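Local atomic coordinates of L-lysine 6-monooxygenase involved in desferrioxamine biosynthesis (Erwinia amylovora CFBP1430, PDB entry 5O8P), a protein that binds FAD and, as a cadaverine monooxygenase of the lysine/ornithine N-hydroxylase family, probably uses NADPH to N-hydroxylate cadaverine in desferrioxamine biosynthesis. Residues 7-12 with 34-39; 12-17 with 153-158. All coordinates share one frame; numbering follows the deposited sequence.

Contact 1: residues 7-12 with 34-39. With FAD (flavin-adenine dinucleotide), chain C.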
ATOM      1  N   THR B   7      36.451 -43.275  -2.241  1.00 76.38           N
ATOM      2  CA  THR B   7      35.655 -43.052  -1.008  1.00 67.53           C
ATOM      3  C   THR B   7      34.162 -43.047  -1.340  1.00 59.25           C
ATOM      4  O   THR B   7      33.745 -42.338  -2.256  1.00 60.42           O
ATOM      5  CB  THR B   7      36.021 -41.732  -0.278  1.00 67.86           C
ATOM      6  OG1 THR B   7      35.289 -40.632  -0.827  1.00 64.14           O
ATOM      7  CG2 THR B   7      37.527 -41.417  -0.353  1.00 69.17           C
ATOM      8  N   ILE B   8      33.355 -43.801  -0.595  1.00 55.79           N
ATOM      9  CA  ILE B   8      31.905 -43.821  -0.827  1.00 54.97           C
ATOM     10  C   ILE B   8      31.220 -42.644  -0.115  1.00 48.82           C
ATOM     11  O   ILE B   8      31.488 -42.379   1.038  1.00 50.31           O
ATOM     12  CB  ILE B   8      31.257 -45.174  -0.432  1.00 62.68           C
ATOM     13  CG1 ILE B   8      29.872 -45.301  -1.084  1.00 66.58           C
ATOM     14  CG2 ILE B   8      31.129 -45.363   1.090  1.00 72.46           C
ATOM     15  CD1 ILE B   8      29.269 -46.691  -1.009  1.00 67.95           C
ATOM     16  N   TYR B   9      30.351 -41.931  -0.818  1.00 43.07           N
ATOM     17  CA  TYR B   9      29.672 -40.754  -0.252  1.00 39.62           C
ATOM     18  C   TYR B   9      28.363 -41.182   0.412  1.00 40.98           C
ATOM     19  O   TYR B   9      27.742 -42.195   0.022  1.00 42.08           O
ATOM     20  CB  TYR B   9      29.425 -39.696  -1.335  1.00 38.00           C
ATOM     21  CG  TYR B   9      30.671 -38.943  -1.743  1.00 36.59           C
ATOM     22  CD1 TYR B   9      31.094 -37.817  -1.026  1.00 34.64           C
ATOM     23  CD2 TYR B   9      31.438 -39.352  -2.845  1.00 36.66           C
ATOM     24  CE1 TYR B   9      32.233 -37.120  -1.395  1.00 34.32           C
ATOM     25  CE2 TYR B   9      32.583 -38.661  -3.219  1.00 34.96           C
ATOM     26  CZ  TYR B   9      32.978 -37.551  -2.489  1.00 35.12           C
ATOM     27  OH  TYR B   9      34.098 -36.846  -2.856  1.00 34.39           O
ATOM     28  N   ASP B  10      27.930 -40.407   1.410  1.00 39.79           N
ATOM     29  CA  ASP B  10      26.641 -40.663   2.087  1.00 40.45           C
ATOM     30  C   ASP B  10      25.505 -40.348   1.138  1.00 39.50           C
ATOM     31  O   ASP B  10      24.496 -41.068   1.089  1.00 41.25           O
ATOM     32  CB  ASP B  10      26.506 -39.857   3.381  1.00 41.84           C
ATOM     33  CG  ASP B  10      27.412 -40.373   4.496  1.00 46.75           C
ATOM     34  OD1 ASP B  10      27.381 -41.593   4.796  1.00 47.32           O
ATOM     35  OD2 ASP B  10      28.158 -39.551   5.085  1.00 49.39           O
ATOM     36  N   PHE B  11      25.675 -39.248   0.406  1.00 36.86           N
ATOM     37  CA  PHE B  11      24.827 -38.927  -0.726  1.00 34.48           C
ATOM     38  C   PHE B  11      25.584 -38.106  -1.765  1.00 34.52           C
ATOM     39  O   PHE B  11      26.554 -37.407  -1.432  1.00 31.68           O
ATOM     40  CB  PHE B  11      23.577 -38.169  -0.260  1.00 33.69           C
ATOM     41  CG  PHE B  11      23.833 -36.734   0.100  1.00 31.55           C
ATOM     42  CD1 PHE B  11      24.321 -36.396   1.346  1.00 32.13           C
ATOM     43  CD2 PHE B  11      23.592 -35.723  -0.818  1.00 30.80           C
ATOM     44  CE1 PHE B  11      24.556 -35.064   1.684  1.00 33.54           C
ATOM     45  CE2 PHE B  11      23.836 -34.397  -0.497  1.00 32.47           C
ATOM     46  CZ  PHE B  11      24.312 -34.060   0.761  1.00 33.48           C
ATOM     47  N   ILE B  12      25.127 -38.190  -3.014  1.00 36.47           N
ATOM     48  CA  ILE B  12      25.589 -37.301  -4.082  1.00 37.59           C
ATOM     49  C   ILE B  12      24.389 -36.551  -4.624  1.00 37.27           C
ATOM     50  O   ILE B  12      23.383 -37.170  -4.975  1.00 37.12           O
ATOM     51  CB  ILE B  12      26.231 -38.072  -5.261  1.00 39.69           C
ATOM     52  CG1 ILE B  12      27.527 -38.734  -4.840  1.00 41.04           C
ATOM     53  CG2 ILE B  12      26.541 -37.134  -6.427  1.00 41.16           C
ATOM     54  CD1 ILE B  12      27.960 -39.806  -5.815  1.00 44.41           C
ATOM     55  N   ASN B  34      29.099 -36.874   4.739  1.00 48.68           N
ATOM     56  CA  ASN B  34      29.987 -36.639   3.601  1.00 48.69           C
ATOM     57  C   ASN B  34      29.145 -36.682   2.347  1.00 44.17           C
ATOM     58  O   ASN B  34      28.696 -37.751   1.910  1.00 43.65           O
ATOM     59  CB  ASN B  34      31.106 -37.677   3.568  1.00 51.64           C
ATOM     60  CG  ASN B  34      32.040 -37.549   4.751  1.00 58.55           C
ATOM     61  OD1 ASN B  34      32.643 -38.525   5.180  1.00 72.67           O
ATOM     62  ND2 ASN B  34      32.154 -36.342   5.296  1.00 59.60           N
ATOM     63  N   GLY B  35      28.894 -35.486   1.810  1.00 38.98           N
ATOM     64  CA  GLY B  35      28.085 -35.307   0.619  1.00 39.00           C
ATOM     65  C   GLY B  35      28.818 -34.454  -0.399  1.00 39.27           C
ATOM     66  O   GLY B  35      29.688 -33.662  -0.057  1.00 39.52           O
ATOM     67  N   VAL B  36      28.472 -34.647  -1.656  1.00 38.24           N
ATOM     68  CA  VAL B  36      29.074 -33.891  -2.726  1.00 38.15           C
ATOM     69  C   VAL B  36      28.019 -33.613  -3.798  1.00 35.93           C
ATOM     70  O   VAL B  36      27.065 -34.387  -3.967  1.00 33.65           O
ATOM     71  CB  VAL B  36      30.302 -34.640  -3.292  1.00 40.66           C
ATOM     72  CG1 VAL B  36      29.890 -35.846  -4.115  1.00 40.21           C
ATOM     73  CG2 VAL B  36      31.199 -33.724  -4.099  1.00 39.66           C
ATOM     74  N   PHE B  37      28.204 -32.502  -4.504  1.00 33.18           N
ATOM     75  CA  PHE B  37      27.247 -32.034  -5.474  1.00 34.28           C
ATOM     76  C   PHE B  37      27.924 -31.809  -6.807  1.00 32.32           C
ATOM     77  O   PHE B  37      28.926 -31.113  -6.875  1.00 31.45           O
ATOM     78  CB  PHE B  37      26.638 -30.727  -4.987  1.00 37.04           C
ATOM     79  CG  PHE B  37      25.776 -30.884  -3.776  1.00 39.67           C
ATOM     80  CD1 PHE B  37      24.421 -31.160  -3.904  1.00 39.17           C
ATOM     81  CD2 PHE B  37      26.328 -30.804  -2.499  1.00 41.49           C
ATOM     82  CE1 PHE B  37      23.628 -31.318  -2.784  1.00 38.32           C
ATOM     83  CE2 PHE B  37      25.538 -30.975  -1.372  1.00 38.28           C
ATOM     84  CZ  PHE B  37      24.189 -31.211  -1.519  1.00 36.45           C
ATOM     85  N   LEU B  38      27.339 -32.366  -7.863  1.00 32.38           N
ATOM     86  CA  LEU B  38      27.898 -32.350  -9.211  1.00 32.42           C
ATOM     87  C   LEU B  38      27.018 -31.532 -10.142  1.00 35.08           C
ATOM     88  O   LEU B  38      25.834 -31.797 -10.219  1.00 37.15           O
ATOM     89  CB  LEU B  38      27.945 -33.784  -9.745  1.00 31.15           C
ATOM     90  CG  LEU B  38      29.045 -34.750  -9.310  1.00 31.96           C
ATOM     91  CD1 LEU B  38      29.636 -34.440  -7.949  1.00 31.94           C
ATOM     92  CD2 LEU B  38      28.538 -36.185  -9.385  1.00 31.83           C
ATOM     93  N   ASP B  39      27.591 -30.580 -10.874  1.00 37.98           N
ATOM     94  CA  ASP B  39      26.855 -29.811 -11.894  1.00 39.67           C
ATOM     95  C   ASP B  39      27.723 -29.624 -13.146  1.00 38.83           C
ATOM     96  O   ASP B  39      28.941 -29.501 -13.037  1.00 40.68           O
ATOM     97  CB  ASP B  39      26.443 -28.449 -11.327  1.00 42.79           C
ATOM     98  CG  ASP B  39      25.434 -27.708 -12.209  1.00 45.14           C
ATOM     99  OD1 ASP B  39      24.218 -27.921 -12.037  1.00 46.09           O
ATOM    100  OD2 ASP B  39      25.852 -26.908 -13.071  1.00 46.27           O
TER
HETATM  101  PA  FAD C 501      17.874 -25.396 -12.052  1.00 81.94           P
HETATM  102  O1A FAD C 501      18.365 -23.996 -12.371  1.00 74.09           O
HETATM  103  O2A FAD C 501      17.079 -26.155 -13.087  1.00 70.04           O
HETATM  104  O5B FAD C 501      19.198 -26.231 -11.653  1.00 89.76           O
HETATM  105  C5B FAD C 501      19.586 -27.426 -12.322  1.00 93.35           C
HETATM  106  C4B FAD C 501      21.094 -27.544 -12.510  1.00 92.51           C
HETATM  107  O4B FAD C 501      21.432 -28.914 -12.774  1.00 91.14           O
HETATM  108  C3B FAD C 501      21.601 -26.740 -13.702  1.00 92.41           C
HETATM  109  O3B FAD C 501      22.756 -25.992 -13.297  1.00 71.22           O
HETATM  110  C2B FAD C 501      21.889 -27.786 -14.778  1.00 93.74           C
HETATM  111  O2B FAD C 501      22.963 -27.442 -15.659  1.00102.75           O
HETATM  112  C1B FAD C 501      22.251 -29.003 -13.948  1.00 89.91           C
HETATM  113  N9A FAD C 501      22.148 -30.320 -14.634  1.00 89.25           N
HETATM  114  C8A FAD C 501      21.117 -30.834 -15.336  1.00 89.69           C
HETATM  115  N7A FAD C 501      21.430 -32.077 -15.798  1.00 85.07           N
HETATM  116  C5A FAD C 501      22.682 -32.371 -15.387  1.00 83.69           C
HETATM  117  C6A FAD C 501      23.639 -33.504 -15.516  1.00 80.99           C
HETATM  118  N6A FAD C 501      23.310 -34.624 -16.204  1.00 86.95           N
HETATM  119  N1A FAD C 501      24.854 -33.387 -14.919  1.00 75.99           N
HETATM  120  C2A FAD C 501      25.211 -32.283 -14.228  1.00 77.16           C
HETATM  121  N3A FAD C 501      24.396 -31.220 -14.081  1.00 71.15           N
HETATM  122  C4A FAD C 501      23.147 -31.205 -14.621  1.00 82.70           C
HETATM  123  N1  FAD C 501      10.397 -19.778  -7.830  1.00100.83           N
HETATM  124  C2  FAD C 501      10.224 -19.048  -6.697  1.00100.06           C
HETATM  125  O2  FAD C 501       9.851 -19.646  -5.663  1.00 91.22           O
HETATM  126  N3  FAD C 501      10.447 -17.715  -6.654  1.00100.91           N
HETATM  127  C4  FAD C 501      10.850 -17.025  -7.736  1.00 95.54           C
HETATM  128  O4  FAD C 501      11.043 -15.796  -7.672  1.00 90.37           O
HETATM  129  C4X FAD C 501      11.062 -17.750  -9.014  1.00 93.34           C
HETATM  130  N5  FAD C 501      11.470 -17.116 -10.136  1.00 83.55           N
HETATM  131  C5X FAD C 501      11.651 -17.806 -11.287  1.00 95.47           C
HETATM  132  C6  FAD C 501      12.069 -17.100 -12.412  1.00103.36           C
HETATM  133  C7  FAD C 501      12.278 -17.741 -13.630  1.00104.55           C
HETATM  134  C7M FAD C 501      12.728 -16.953 -14.836  1.00 95.80           C
HETATM  135  C8  FAD C 501      12.048 -19.212 -13.723  1.00103.41           C
HETATM  136  C8M FAD C 501      12.266 -19.929 -15.028  1.00 98.10           C
HETATM  137  C9  FAD C 501      11.625 -19.929 -12.602  1.00105.69           C
HETATM  138  C9A FAD C 501      11.411 -19.294 -11.365  1.00105.54           C
HETATM  139  N10 FAD C 501      10.982 -19.989 -10.184  1.00112.87           N
HETATM  140  C10 FAD C 501      10.800 -19.218  -9.001  1.00101.91           C
HETATM  141  C1' FAD C 501      10.721 -21.453 -10.129  1.00113.15           C
HETATM  142  C2' FAD C 501      11.947 -22.258  -9.636  1.00109.04           C
HETATM  143  O2' FAD C 501      12.516 -21.641  -8.462  1.00 95.16           O
HETATM  144  C3' FAD C 501      13.042 -22.443 -10.703  1.00102.86           C
HETATM  145  O3' FAD C 501      12.522 -23.153 -11.838  1.00101.10           O
HETATM  146  C4' FAD C 501      14.278 -23.190 -10.185  1.00 97.60           C
HETATM  147  O4' FAD C 501      15.423 -22.811 -10.958  1.00 78.97           O
HETATM  148  C5' FAD C 501      14.124 -24.707 -10.249  1.00 99.50           C
HETATM  149  O5' FAD C 501      15.016 -25.306  -9.308  1.00 99.51           O
HETATM  150  P   FAD C 501      16.154 -26.321  -9.797  1.00 83.70           P
HETATM  151  O1P FAD C 501      16.973 -26.723  -8.587  1.00 76.54           O
HETATM  152  O2P FAD C 501      15.399 -27.362 -10.575  1.00 68.07           O
HETATM  153  O3P FAD C 501      16.996 -25.250 -10.688  1.00 95.50           O
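The Tyr9 ring takes Val36 on one face: CG1 sits over its centre, 3.7 Å from the centroid, a CH-pi contact. Thr7 OG1 lies above the opposite face, offset toward the rim, and Asn34 O lies at the ring edge, in plane. The Phe11 ring covers Gly35, whose CA stands over one face, 4.0 Å from the centroid. Phe11 CG lies between the backbone N and the carbonyl carbon (chi1 75°), on the side where Gly35 lies. The edge of the Phe11 ring, at CE2, points toward the Phe37 face, CE2 lying 3.4 Å from Phe37 CZ, an offset edge-to-face pair with planes at 75°. Beside Tyr9, Ile12 CG1 runs alongside Val36 CG1, while Ile12 CG2 meets Leu38 CD2 at 3.7 Å.

The polar evidence lies at the start of the pairing. Asp10 N donates to Asn34 O at 2.8 Å, and Asn34 N returns a straight bond (177°) to Asp10 OD2 on its anti lone pair, at 2.9 Å. The backbone bond from Val36 N to Phe11 O is weak.

At the far end, Asp39 OD1 lies 2.7 Å from the ribose hydroxyl O3B of FAD and also accepts from Ile16 N; Asn41 N holds OD2. An acidic residue after the second strand of a beta-alpha-beta unit, facing the adenosine ribose, is characteristic of Rossmann-type dinucleotide folds. The chemistry therefore divides: reciprocal Asp10-Asn34 bonds and apolar contacts join the strands, while the Asp39 carboxylate is shared between the ribose hydroxyl and two backbone N-H groups; its charge would probably polarise that hydroxyl.

Contact 2: residues 12-17 with 153-158. With FAD (flavin-adenine dinucleotide), chain C.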
ATOM      1  N   ILE B  12      25.127 -38.190  -3.014  1.00 36.47           N
ATOM      2  CA  ILE B  12      25.589 -37.301  -4.082  1.00 37.59           C
ATOM      3  C   ILE B  12      24.389 -36.551  -4.624  1.00 37.27           C
ATOM      4  O   ILE B  12      23.383 -37.170  -4.975  1.00 37.12           O
ATOM      5  CB  ILE B  12      26.231 -38.072  -5.261  1.00 39.69           C
ATOM      6  CG1 ILE B  12      27.527 -38.734  -4.840  1.00 41.04           C
ATOM      7  CG2 ILE B  12      26.541 -37.134  -6.427  1.00 41.16           C
ATOM      8  CD1 ILE B  12      27.960 -39.806  -5.815  1.00 44.41           C
ATOM      9  N   GLY B  13      24.508 -35.232  -4.705  1.00 38.57           N
ATOM     10  CA  GLY B  13      23.497 -34.408  -5.357  1.00 38.89           C
ATOM     11  C   GLY B  13      23.925 -34.207  -6.791  1.00 37.75           C
ATOM     12  O   GLY B  13      25.071 -33.834  -7.048  1.00 41.45           O
ATOM     13  N   ILE B  14      23.023 -34.472  -7.732  1.00 34.13           N
ATOM     14  CA  ILE B  14      23.296 -34.257  -9.156  1.00 33.93           C
ATOM     15  C   ILE B  14      22.456 -33.083  -9.630  1.00 35.78           C
ATOM     16  O   ILE B  14      21.249 -33.178  -9.680  1.00 42.43           O
ATOM     17  CB  ILE B  14      22.945 -35.501  -9.979  1.00 32.16           C
ATOM     18  CG1 ILE B  14      23.776 -36.689  -9.510  1.00 33.34           C
ATOM     19  CG2 ILE B  14      23.129 -35.233 -11.470  1.00 32.33           C
ATOM     20  CD1 ILE B  14      23.356 -38.007 -10.138  1.00 34.34           C
ATOM     21  N   GLY B  15      23.113 -31.994  -9.988  1.00 36.28           N
ATOM     22  CA  GLY B  15      22.475 -30.731 -10.346  1.00 34.53           C
ATOM     23  C   GLY B  15      22.608 -29.765  -9.193  1.00 35.32           C
ATOM     24  O   GLY B  15      22.392 -30.158  -8.066  1.00 36.12           O
ATOM     25  N   ILE B  16      23.007 -28.526  -9.464  1.00 35.68           N
ATOM     26  CA  ILE B  16      23.117 -27.490  -8.444  1.00 36.76           C
ATOM     27  C   ILE B  16      22.288 -26.282  -8.882  1.00 37.50           C
ATOM     28  O   ILE B  16      22.802 -25.222  -9.316  1.00 31.92           O
ATOM     29  CB  ILE B  16      24.580 -27.102  -8.141  1.00 37.03           C
ATOM     30  CG1 ILE B  16      25.393 -28.334  -7.757  1.00 37.91           C
ATOM     31  CG2 ILE B  16      24.647 -26.106  -6.985  1.00 37.73           C
ATOM     32  CD1 ILE B  16      26.891 -28.090  -7.789  1.00 41.04           C
ATOM     33  N   GLY B  17      20.981 -26.473  -8.786  1.00 41.24           N
ATOM     34  CA  GLY B  17      20.036 -25.370  -8.865  1.00 44.66           C
ATOM     35  C   GLY B  17      19.891 -24.801  -7.482  1.00 44.79           C
ATOM     36  O   GLY B  17      20.615 -25.220  -6.584  1.00 52.05           O
ATOM     37  N   HIS B 153      25.787 -44.057  -1.450  1.00 37.45           N
ATOM     38  CA  HIS B 153      24.665 -44.825  -0.920  1.00 38.43           C
ATOM     39  C   HIS B 153      23.329 -44.256  -1.375  1.00 37.72           C
ATOM     40  O   HIS B 153      22.373 -45.013  -1.622  1.00 34.51           O
ATOM     41  CB  HIS B 153      24.727 -44.870   0.605  1.00 38.75           C
ATOM     42  CG  HIS B 153      25.869 -45.684   1.133  1.00 38.21           C
ATOM     43  ND1 HIS B 153      25.831 -47.063   1.172  1.00 36.51           N
ATOM     44  CD2 HIS B 153      27.075 -45.320   1.637  1.00 37.23           C
ATOM     45  CE1 HIS B 153      26.965 -47.512   1.679  1.00 42.24           C
ATOM     46  NE2 HIS B 153      27.739 -46.476   1.964  1.00 43.89           N
ATOM     47  N   ARG B 154      23.281 -42.926  -1.484  1.00 37.56           N
ATOM     48  CA  ARG B 154      22.081 -42.206  -1.840  1.00 37.30           C
ATOM     49  C   ARG B 154      22.333 -41.131  -2.894  1.00 36.50           C
ATOM     50  O   ARG B 154      23.380 -40.482  -2.914  1.00 34.47           O
ATOM     51  CB  ARG B 154      21.527 -41.542  -0.584  1.00 40.56           C
ATOM     52  CG  ARG B 154      21.061 -42.511   0.492  1.00 43.51           C
ATOM     53  CD  ARG B 154      20.805 -41.800   1.788  1.00 46.83           C
ATOM     54  NE  ARG B 154      22.035 -41.832   2.566  1.00 48.41           N
ATOM     55  CZ  ARG B 154      22.309 -42.693   3.541  1.00 49.41           C
ATOM     56  NH1 ARG B 154      21.427 -43.622   3.913  1.00 48.42           N
ATOM     57  NH2 ARG B 154      23.491 -42.614   4.159  1.00 52.64           N
ATOM     58  N   LEU B 155      21.348 -40.930  -3.762  1.00 36.12           N
ATOM     59  CA  LEU B 155      21.359 -39.844  -4.744  1.00 35.02           C
ATOM     60  C   LEU B 155      20.219 -38.869  -4.490  1.00 34.10           C
ATOM     61  O   LEU B 155      19.140 -39.267  -4.056  1.00 34.73           O
ATOM     62  CB  LEU B 155      21.182 -40.427  -6.144  1.00 35.42           C
ATOM     63  CG  LEU B 155      22.180 -41.484  -6.579  1.00 31.99           C
ATOM     64  CD1 LEU B 155      21.717 -42.116  -7.879  1.00 30.61           C
ATOM     65  CD2 LEU B 155      23.550 -40.850  -6.715  1.00 32.41           C
ATOM     66  N   VAL B 156      20.441 -37.600  -4.787  1.00 33.14           N
ATOM     67  CA  VAL B 156      19.366 -36.615  -4.757  1.00 34.77           C
ATOM     68  C   VAL B 156      19.449 -35.831  -6.067  1.00 35.08           C
ATOM     69  O   VAL B 156      20.413 -35.095  -6.316  1.00 33.14           O
ATOM     70  CB  VAL B 156      19.352 -35.764  -3.447  1.00 36.21           C
ATOM     71  CG1 VAL B 156      20.709 -35.739  -2.771  1.00 39.83           C
ATOM     72  CG2 VAL B 156      18.863 -34.334  -3.666  1.00 35.47           C
ATOM     73  N   LEU B 157      18.420 -36.019  -6.898  1.00 35.73           N
ATOM     74  CA  LEU B 157      18.369 -35.481  -8.263  1.00 34.97           C
ATOM     75  C   LEU B 157      17.730 -34.089  -8.291  1.00 35.46           C
ATOM     76  O   LEU B 157      16.515 -33.962  -8.244  1.00 34.19           O
ATOM     77  CB  LEU B 157      17.596 -36.442  -9.173  1.00 31.62           C
ATOM     78  CG  LEU B 157      18.052 -37.905  -9.161  1.00 32.23           C
ATOM     79  CD1 LEU B 157      17.233 -38.767 -10.106  1.00 31.65           C
ATOM     80  CD2 LEU B 157      19.523 -38.041  -9.491  1.00 34.85           C
ATOM     81  N   GLY B 158      18.561 -33.050  -8.343  1.00 37.17           N
ATOM     82  CA  GLY B 158      18.104 -31.669  -8.453  1.00 42.08           C
ATOM     83  C   GLY B 158      18.416 -31.087  -9.818  1.00 43.95           C
ATOM     84  O   GLY B 158      18.859 -29.947  -9.918  1.00 44.69           O
TER
HETATM   85  PA  FAD C 501      17.874 -25.396 -12.052  1.00 81.94           P
HETATM   86  O1A FAD C 501      18.365 -23.996 -12.371  1.00 74.09           O
HETATM   87  O2A FAD C 501      17.079 -26.155 -13.087  1.00 70.04           O
HETATM   88  O5B FAD C 501      19.198 -26.231 -11.653  1.00 89.76           O
HETATM   89  C5B FAD C 501      19.586 -27.426 -12.322  1.00 93.35           C
HETATM   90  C4B FAD C 501      21.094 -27.544 -12.510  1.00 92.51           C
HETATM   91  O4B FAD C 501      21.432 -28.914 -12.774  1.00 91.14           O
HETATM   92  C3B FAD C 501      21.601 -26.740 -13.702  1.00 92.41           C
HETATM   93  O3B FAD C 501      22.756 -25.992 -13.297  1.00 71.22           O
HETATM   94  C2B FAD C 501      21.889 -27.786 -14.778  1.00 93.74           C
HETATM   95  O2B FAD C 501      22.963 -27.442 -15.659  1.00102.75           O
HETATM   96  C1B FAD C 501      22.251 -29.003 -13.948  1.00 89.91           C
HETATM   97  N9A FAD C 501      22.148 -30.320 -14.634  1.00 89.25           N
HETATM   98  C8A FAD C 501      21.117 -30.834 -15.336  1.00 89.69           C
HETATM   99  N7A FAD C 501      21.430 -32.077 -15.798  1.00 85.07           N
HETATM  100  C5A FAD C 501      22.682 -32.371 -15.387  1.00 83.69           C
HETATM  101  C6A FAD C 501      23.639 -33.504 -15.516  1.00 80.99           C
HETATM  102  N6A FAD C 501      23.310 -34.624 -16.204  1.00 86.95           N
HETATM  103  N1A FAD C 501      24.854 -33.387 -14.919  1.00 75.99           N
HETATM  104  C2A FAD C 501      25.211 -32.283 -14.228  1.00 77.16           C
HETATM  105  N3A FAD C 501      24.396 -31.220 -14.081  1.00 71.15           N
HETATM  106  C4A FAD C 501      23.147 -31.205 -14.621  1.00 82.70           C
HETATM  107  N1  FAD C 501      10.397 -19.778  -7.830  1.00100.83           N
HETATM  108  C2  FAD C 501      10.224 -19.048  -6.697  1.00100.06           C
HETATM  109  O2  FAD C 501       9.851 -19.646  -5.663  1.00 91.22           O
HETATM  110  N3  FAD C 501      10.447 -17.715  -6.654  1.00100.91           N
HETATM  111  C4  FAD C 501      10.850 -17.025  -7.736  1.00 95.54           C
HETATM  112  O4  FAD C 501      11.043 -15.796  -7.672  1.00 90.37           O
HETATM  113  C4X FAD C 501      11.062 -17.750  -9.014  1.00 93.34           C
HETATM  114  N5  FAD C 501      11.470 -17.116 -10.136  1.00 83.55           N
HETATM  115  C5X FAD C 501      11.651 -17.806 -11.287  1.00 95.47           C
HETATM  116  C6  FAD C 501      12.069 -17.100 -12.412  1.00103.36           C
HETATM  117  C7  FAD C 501      12.278 -17.741 -13.630  1.00104.55           C
HETATM  118  C7M FAD C 501      12.728 -16.953 -14.836  1.00 95.80           C
HETATM  119  C8  FAD C 501      12.048 -19.212 -13.723  1.00103.41           C
HETATM  120  C8M FAD C 501      12.266 -19.929 -15.028  1.00 98.10           C
HETATM  121  C9  FAD C 501      11.625 -19.929 -12.602  1.00105.69           C
HETATM  122  C9A FAD C 501      11.411 -19.294 -11.365  1.00105.54           C
HETATM  123  N10 FAD C 501      10.982 -19.989 -10.184  1.00112.87           N
HETATM  124  C10 FAD C 501      10.800 -19.218  -9.001  1.00101.91           C
HETATM  125  C1' FAD C 501      10.721 -21.453 -10.129  1.00113.15           C
HETATM  126  C2' FAD C 501      11.947 -22.258  -9.636  1.00109.04           C
HETATM  127  O2' FAD C 501      12.516 -21.641  -8.462  1.00 95.16           O
HETATM  128  C3' FAD C 501      13.042 -22.443 -10.703  1.00102.86           C
HETATM  129  O3' FAD C 501      12.522 -23.153 -11.838  1.00101.10           O
HETATM  130  C4' FAD C 501      14.278 -23.190 -10.185  1.00 97.60           C
HETATM  131  O4' FAD C 501      15.423 -22.811 -10.958  1.00 78.97           O
HETATM  132  C5' FAD C 501      14.124 -24.707 -10.249  1.00 99.50           C
HETATM  133  O5' FAD C 501      15.016 -25.306  -9.308  1.00 99.51           O
HETATM  134  P   FAD C 501      16.154 -26.321  -9.797  1.00 83.70           P
HETATM  135  O1P FAD C 501      16.973 -26.723  -8.587  1.00 76.54           O
HETATM  136  O2P FAD C 501      15.399 -27.362 -10.575  1.00 68.07           O
HETATM  137  O3P FAD C 501      16.996 -25.250 -10.688  1.00 95.50           O
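Ile14 CG1 stands anti to the carbonyl carbon and its CD1 continues the chain extended (chi2 172°); Leu157 CG is likewise anti to its carbonyl carbon. The two side chains lie side by side, pointing the same way, and Ile14 CD1 meets Leu157 CD2 at 3.9 Å. Leu155 brings CD2 to 4.1 Å from Ile12 CB on that same face. Across the sheet, Val156 CG1 lies against the backbone at Gly13, 4.0 Å from its CA.

The backbones pair as parallel strands, their short axes 20° apart. Four bonds alternate along the ladder: Ile12 N to Arg154 O, Val156 N to Ile12 O, Ile14 N to Val156 O, and Gly158 N to Ile14 O, the last more bent. Gly13 CA and Leu155 CA add CA-H...O contacts to Val156 O and Ile12 O.

Beyond the strands the chains reach FAD without side chains. Gly15 CA is 3.2 Å from the ribose oxygen O4B, and Gly17 CA is 3.0 Å from O5B, the ester oxygen joining ribose to phosphate. Gly15 has a positive phi of 103°, and a CB there would collide with Gly158 O; one on Gly17 would clash with FAD O1P. These glycines form the tight turn characteristic of Rossmann-type dinucleotide binding, with Gly17 as N-cap of helix 18-27, whose N-terminal dipole probably favours the pyrophosphate. Asn20 of that helix bonds Gly15 O.

Strand 8-14 is flanked by strands 35-38 and 155-157, and the latter pairs in turn with strand 379-381. Strand 134-141 packs over the Ile12-Leu155 face through Val137 and Tyr135.

Contacts 1 and 2 have centres 8 Å apart and share Ile12 on strand 8-14, which lies between strand 35-38 and strand 155-157 in one sheet. Along the chain the order is 7-12, 12-17, 34-39, 153-158, so their segments alternate. Contact 1 joins strand 8-14 to strand 35-38, the two strands connected by helix 18-27; contact 2 brings in a strand from more than a hundred residues later. Bridging them, Gly13 N lies 2.8 Å from Val36 O and Gly15 N 2.7 Å from Leu38 O, both probable hydrogen bonds. Both contacts also reach FAD: Asp39 at the adenosine ribose, and the Gly15-Gly17 turn at the ribose and the ester oxygen O5B.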